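IclR family transcriptional regulator (Brucella abortus, PDB 5WHM) represses transcription as an IclR-type regulator, probably by binding operator DNA through its helix-turn-helix domain under the control of a C-terminal effector-binding domain. Local coordinates at residues H213-S218 and G237-L242; V219-V224 and E257-I262. One frame throughout, in Å; residues are numbered along the deposited sequence.

Interaction 1: H213-S218 and G237-L242. With ACY (acetic acid), chain J.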
loop_
_atom_site.group_PDB
_atom_site.type_symbol
_atom_site.label_atom_id
_atom_site.label_comp_id
_atom_site.label_asym_id
_atom_site.label_seq_id
_atom_site.Cartn_x
_atom_site.Cartn_y
_atom_site.Cartn_z
ATOM N N HIS C 213 1.827 -1.772 24.235
ATOM C CA HIS C 213 2.674 -0.690 24.728
ATOM C C HIS C 213 2.204 -0.311 26.125
ATOM O O HIS C 213 0.998 -0.250 26.382
ATOM C CB HIS C 213 2.618 0.540 23.821
ATOM C CG HIS C 213 3.521 0.467 22.626
ATOM N ND1 HIS C 213 3.569 1.462 21.671
ATOM C CD2 HIS C 213 4.408 -0.478 22.230
ATOM C CE1 HIS C 213 4.446 1.133 20.737
ATOM N NE2 HIS C 213 4.969 -0.039 21.053
ATOM N N ARG C 214 3.166 -0.017 27.011
ATOM C CA ARG C 214 2.891 0.076 28.446
ATOM C C ARG C 214 1.776 1.067 28.771
ATOM O O ARG C 214 0.943 0.801 29.644
ATOM C CB ARG C 214 4.170 0.452 29.202
ATOM C CG ARG C 214 5.153 -0.704 29.435
ATOM C CD ARG C 214 6.462 -0.193 30.046
ATOM N NE ARG C 214 7.384 -1.255 30.458
ATOM C CZ ARG C 214 8.283 -1.826 29.658
ATOM N NH1 ARG C 214 8.378 -1.455 28.390
ATOM N NH2 ARG C 214 9.084 -2.778 30.124
ATOM N N ASP C 215 1.738 2.215 28.087
ATOM C CA ASP C 215 0.784 3.272 28.412
ATOM C C ASP C 215 -0.370 3.374 27.417
ATOM O O ASP C 215 -1.001 4.430 27.315
ATOM C CB ASP C 215 1.495 4.618 28.518
ATOM C CG ASP C 215 2.580 4.618 29.571
ATOM O OD1 ASP C 215 2.265 4.490 30.775
ATOM O OD2 ASP C 215 3.757 4.723 29.181
ATOM N N VAL C 216 -0.670 2.299 26.697
ATOM C CA VAL C 216 -1.809 2.236 25.791
ATOM C C VAL C 216 -2.755 1.146 26.295
ATOM O O VAL C 216 -2.317 0.040 26.624
ATOM C CB VAL C 216 -1.353 1.964 24.343
ATOM C CG1 VAL C 216 -2.538 1.669 23.438
ATOM C CG2 VAL C 216 -0.557 3.174 23.792
ATOM N N ASN C 217 -4.045 1.467 26.384
ATOM C CA ASN C 217 -5.082 0.479 26.658
ATOM C C ASN C 217 -6.054 0.448 25.488
ATOM O O ASN C 217 -6.300 1.471 24.846
ATOM C CB ASN C 217 -5.870 0.788 27.911
ATOM C CG ASN C 217 -5.021 0.789 29.153
ATOM O OD1 ASN C 217 -3.915 0.256 29.174
ATOM N ND2 ASN C 217 -5.553 1.371 30.215
ATOM N N SER C 218 -6.648 -0.719 25.254
ATOM C CA SER C 218 -7.497 -0.861 24.090
ATOM C C SER C 218 -8.399 -2.074 24.256
ATOM O O SER C 218 -8.110 -2.989 25.045
ATOM C CB SER C 218 -6.609 -0.978 22.829
ATOM O OG SER C 218 -7.291 -1.603 21.770
ATOM N N GLY C 237 -6.168 3.880 23.253
ATOM C CA GLY C 237 -5.487 5.138 23.432
ATOM C C GLY C 237 -4.722 5.197 24.734
ATOM O O GLY C 237 -4.456 4.176 25.369
ATOM N N PRO C 238 -4.322 6.404 25.131
ATOM C CA PRO C 238 -3.560 6.570 26.373
ATOM C C PRO C 238 -4.280 5.951 27.563
ATOM O O PRO C 238 -5.474 6.165 27.774
ATOM C CB PRO C 238 -3.438 8.096 26.511
ATOM C CG PRO C 238 -3.965 8.687 25.172
ATOM C CD PRO C 238 -4.160 7.558 24.226
ATOM N N SER C 239 -3.527 5.173 28.337
ATOM C CA SER C 239 -4.106 4.422 29.439
ATOM C C SER C 239 -4.739 5.337 30.474
ATOM O O SER C 239 -5.751 4.972 31.079
ATOM C CB SER C 239 -3.034 3.546 30.071
ATOM O OG SER C 239 -1.927 4.342 30.435
ATOM N N PHE C 240 -4.182 6.536 30.678
ATOM C CA PHE C 240 -4.784 7.458 31.639
ATOM C C PHE C 240 -6.158 7.931 31.172
ATOM O O PHE C 240 -6.990 8.316 31.991
ATOM C CB PHE C 240 -3.852 8.654 31.897
ATOM C CG PHE C 240 -3.927 9.745 30.841
ATOM C CD1 PHE C 240 -4.803 10.822 30.990
ATOM C CD2 PHE C 240 -3.112 9.706 29.706
ATOM C CE1 PHE C 240 -4.877 11.832 30.024
ATOM C CE2 PHE C 240 -3.178 10.717 28.738
ATOM C CZ PHE C 240 -4.063 11.773 28.897
ATOM N N GLN C 241 -6.414 7.910 29.866
ATOM C CA GLN C 241 -7.708 8.329 29.348
ATOM C C GLN C 241 -8.721 7.193 29.303
ATOM O O GLN C 241 -9.931 7.435 29.435
ATOM C CB GLN C 241 -7.526 8.898 27.947
ATOM C CG GLN C 241 -8.798 9.164 27.216
ATOM C CD GLN C 241 -8.536 9.708 25.835
ATOM O OE1 GLN C 241 -7.383 9.912 25.439
ATOM N NE2 GLN C 241 -9.602 9.944 25.089
ATOM N N LEU C 242 -8.247 5.959 29.138
ATOM C CA LEU C 242 -9.098 4.782 28.946
ATOM C C LEU C 242 -8.728 3.728 29.977
ATOM O O LEU C 242 -8.079 2.732 29.653
ATOM C CB LEU C 242 -8.948 4.210 27.535
ATOM C CG LEU C 242 -9.393 5.099 26.371
ATOM C CD1 LEU C 242 -8.956 4.492 25.048
ATOM C CD2 LEU C 242 -10.904 5.265 26.400
HETATM C C ACY J . -4.406 -2.812 20.564
HETATM O O ACY J . -5.335 -3.316 19.882
HETATM O OXT ACY J . -3.950 -3.317 21.627
HETATM C CH3 ACY J . -3.793 -1.527 20.078
#
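The open end of the beta hairpin of strands 216-225 and 229-238, in the GAF-like C-terminal domain, is held together here by backbone and amide hydrogen bonds. Asn217 and Gly237 form an antiparallel hydrogen-bonded pair: Asn217 N donates to Gly237 O at 2.9 Å and Gly237 N returns a bond to Asn217 O, each donor lying nearly along the C=O axis. Gly237 is almost fully extended, a shape that leaves no room for a side chain, since a beta carbon would run into Pro238 CD. Val216 and Pro238 make the next, non-hydrogen-bonded pair, where the ring nitrogen of Pro238 has no bond to make to strand 216-225, so proline is tolerated; Val216 CA also approaches Gly237 O at 3.3 Å in a CA-H...O contact. Beyond it the chains stay joined through Asp215 O, which takes Ser239 N at 2.8 Å from above its carbonyl plane and a weak bond from Ser239 OG. That hydroxyl sits between its own backbone N and carbonyl carbon (chi1 54°), turned back toward Asp215.

The side chain of Asn217 extends the joint to the turn. With CG anti to its carbonyl carbon (chi1 -62°), its amide runs alongside Ser239, ND2 lying 3.3 Å from Ser239 CB, and ND2 donates to Leu242 O at 2.9 Å. The N-H...O angle is 167° and the acceptor lies in the amide plane. Leu247 packs against Asn217 and Leu242. Ser218 OG bonds Ser157 OG beside a bound acetic acid molecule. The buried Asn217 amide thus uses a straight bond to fix the turn 239-242 against the strand end, tying the hairpin to the chain that leads into the last helix.

Interaction 2: V219-V224 and E257-I262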
loop_
_atom_site.group_PDB
_atom_site.type_symbol
_atom_site.label_atom_id
_atom_site.label_comp_id
_atom_site.label_asym_id
_atom_site.label_seq_id
_atom_site.Cartn_x
_atom_site.Cartn_y
_atom_site.Cartn_z
ATOM N N VAL C 219 -9.530 -2.038 23.558
ATOM C CA VAL C 219 -10.509 -3.125 23.587
ATOM C C VAL C 219 -10.841 -3.424 22.137
ATOM O O VAL C 219 -10.861 -2.512 21.311
ATOM C CB VAL C 219 -11.784 -2.742 24.376
ATOM C CG1 VAL C 219 -12.440 -1.489 23.792
ATOM C CG2 VAL C 219 -12.800 -3.901 24.446
ATOM N N ALA C 220 -11.096 -4.691 21.817
ATOM C CA ALA C 220 -11.346 -5.056 20.420
ATOM C C ALA C 220 -12.464 -6.079 20.338
ATOM O O ALA C 220 -12.684 -6.870 21.274
ATOM C CB ALA C 220 -10.082 -5.621 19.728
ATOM N N VAL C 221 -13.177 -6.044 19.216
ATOM C CA VAL C 221 -14.325 -6.923 18.975
ATOM C C VAL C 221 -14.216 -7.461 17.556
ATOM O O VAL C 221 -14.094 -6.663 16.608
ATOM C CB VAL C 221 -15.658 -6.182 19.156
ATOM C CG1 VAL C 221 -16.824 -7.033 18.666
ATOM C CG2 VAL C 221 -15.867 -5.779 20.630
ATOM N N PRO C 222 -14.256 -8.773 17.344
ATOM C CA PRO C 222 -14.105 -9.305 15.986
ATOM C C PRO C 222 -15.451 -9.419 15.276
ATOM O O PRO C 222 -16.519 -9.399 15.887
ATOM C CB PRO C 222 -13.494 -10.690 16.235
ATOM C CG PRO C 222 -14.186 -11.131 17.556
ATOM C CD PRO C 222 -14.418 -9.846 18.347
ATOM N N LEU C 223 -15.383 -9.520 13.955
ATOM C CA LEU C 223 -16.568 -9.740 13.135
ATOM C C LEU C 223 -16.215 -10.748 12.048
ATOM O O LEU C 223 -15.266 -10.528 11.293
ATOM C CB LEU C 223 -17.037 -8.424 12.511
ATOM C CG LEU C 223 -18.038 -8.521 11.366
ATOM C CD1 LEU C 223 -19.363 -9.030 11.914
ATOM C CD2 LEU C 223 -18.193 -7.172 10.730
ATOM N N VAL C 224 -16.964 -11.838 11.956
ATOM C CA VAL C 224 -16.730 -12.841 10.924
ATOM C C VAL C 224 -17.491 -12.415 9.675
ATOM O O VAL C 224 -18.718 -12.308 9.703
ATOM C CB VAL C 224 -17.162 -14.242 11.387
ATOM C CG1 VAL C 224 -17.001 -15.235 10.243
ATOM C CG2 VAL C 224 -16.341 -14.695 12.590
ATOM N N GLU C 257 -21.855 -3.216 20.146
ATOM C CA GLU C 257 -23.049 -2.754 19.449
ATOM C C GLU C 257 -22.697 -2.186 18.076
ATOM O O GLU C 257 -23.436 -2.398 17.110
ATOM C CB GLU C 257 -23.777 -1.709 20.296
ATOM C CG GLU C 257 -25.017 -1.125 19.639
ATOM C CD GLU C 257 -26.100 -2.164 19.332
ATOM O OE1 GLU C 257 -26.080 -3.270 19.929
ATOM O OE2 GLU C 257 -26.980 -1.863 18.489
HETATM N N MSE C 258 -21.589 -1.464 17.982
HETATM C CA MSE C 258 -21.119 -0.910 16.688
HETATM C C MSE C 258 -20.859 -2.023 15.683
HETATM O O MSE C 258 -21.310 -1.959 14.542
HETATM C CB MSE C 258 -19.851 -0.071 16.867
HETATM C CG MSE C 258 -19.440 0.748 15.563
HETATM SE SE MSE C 258 -17.599 1.343 15.730
HETATM C CE MSE C 258 -16.652 -0.306 15.258
ATOM N N VAL C 259 -20.124 -3.050 16.109
ATOM C CA VAL C 259 -19.848 -4.178 15.219
ATOM C C VAL C 259 -21.148 -4.863 14.795
ATOM O O VAL C 259 -21.298 -5.275 13.638
ATOM C CB VAL C 259 -18.866 -5.157 15.896
ATOM C CG1 VAL C 259 -18.766 -6.477 15.127
ATOM C CG2 VAL C 259 -17.496 -4.504 15.996
ATOM N N HIS C 260 -22.108 -4.991 15.716
ATOM C CA HIS C 260 -23.406 -5.542 15.339
ATOM C C HIS C 260 -24.094 -4.672 14.293
ATOM O O HIS C 260 -24.706 -5.191 13.352
ATOM C CB HIS C 260 -24.306 -5.696 16.566
ATOM C CG HIS C 260 -25.606 -6.369 16.261
ATOM N ND1 HIS C 260 -26.745 -5.671 15.920
ATOM C CD2 HIS C 260 -25.939 -7.680 16.210
ATOM C CE1 HIS C 260 -27.730 -6.522 15.693
ATOM N NE2 HIS C 260 -27.267 -7.748 15.861
ATOM N N ASN C 261 -24.017 -3.348 14.447
ATOM C CA ASN C 261 -24.607 -2.454 13.448
ATOM C C ASN C 261 -23.901 -2.608 12.096
ATOM O O ASN C 261 -24.558 -2.709 11.056
ATOM C CB ASN C 261 -24.550 -0.991 13.920
ATOM C CG ASN C 261 -25.532 -0.690 15.088
ATOM O OD1 ASN C 261 -26.613 -1.272 15.173
ATOM N ND2 ASN C 261 -25.150 0.243 15.967
ATOM N N ILE C 262 -22.566 -2.668 12.103
ATOM C CA ILE C 262 -21.819 -2.892 10.859
ATOM C C ILE C 262 -22.245 -4.208 10.225
ATOM O O ILE C 262 -22.519 -4.284 9.020
ATOM C CB ILE C 262 -20.303 -2.864 11.130
ATOM C CG1 ILE C 262 -19.879 -1.479 11.620
ATOM C CG2 ILE C 262 -19.517 -3.248 9.852
ATOM C CD1 ILE C 262 -18.432 -1.401 12.027
#
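Met258, a selenomethionine in the crystal, begins the buried side of the segment 257-262, yet it serves a different neighbour: its long, flexible chain lies against Leu107 and Met108 of helix 101-115 and Phe233 of strand 229-238. Val259 follows and carries the contact with strand 219-224. Its side chain leaves the helix toward the strand, and its two methyls are shared between two strand residues. CG2, anti to the carbonyl carbon, meets Val221 CG1 at 3.7 Å as the two valines meet at a slant. CG1, anti to the backbone N (chi1 169°), lies 3.7 Å from Leu223 CB and also approaches Pro222 O, at 3.8 Å; the side chains of Leu223 and Val259 lie alongside each other, pointing opposite ways.

This is the helix-on-sheet layer of the GAF-like domain: helix 244-265 lies over one face of the antiparallel sheet, the two short axes 8.9 Å apart at an angle of 21°. Val221 and Leu223, two residues apart on the strand, share this face, whereas Ala220 and Pro222 turn to the other, where helix 157-165 covers them. Compact, beta-branched Val259 suits the close approach between strand and helix.

His260, next along, points away from the strand on the exposed side. Ile262, nearly one turn beyond Val259, returns to the apolar side: its CG2 meets Leu223 CD2 at 4.2 Å, while the same side chain also packs on Phe233, Ala104 and Leu107.

Overall arrangement
Both interactions use strand 216-225, and their centres lie about 20 Å apart. Interaction 1 joins this strand to its hairpin partner and to the turn beyond it, partly buried where the two strands end; interaction 2 joins it to helix 244-265 and is buried in the layer between sheet and helix. The chemistry changes accordingly: polar backbone and amide groups pair in 213-218 with 237-242, while branched aliphatic side chains pack in 219-224 with 257-262. Because strand 229-238 leads through the turn at 239-242 into helix 244-265, the first contact holds the start of that connection and the second holds the helix's later turns, with Leu247 touching both Asn217 and Val219.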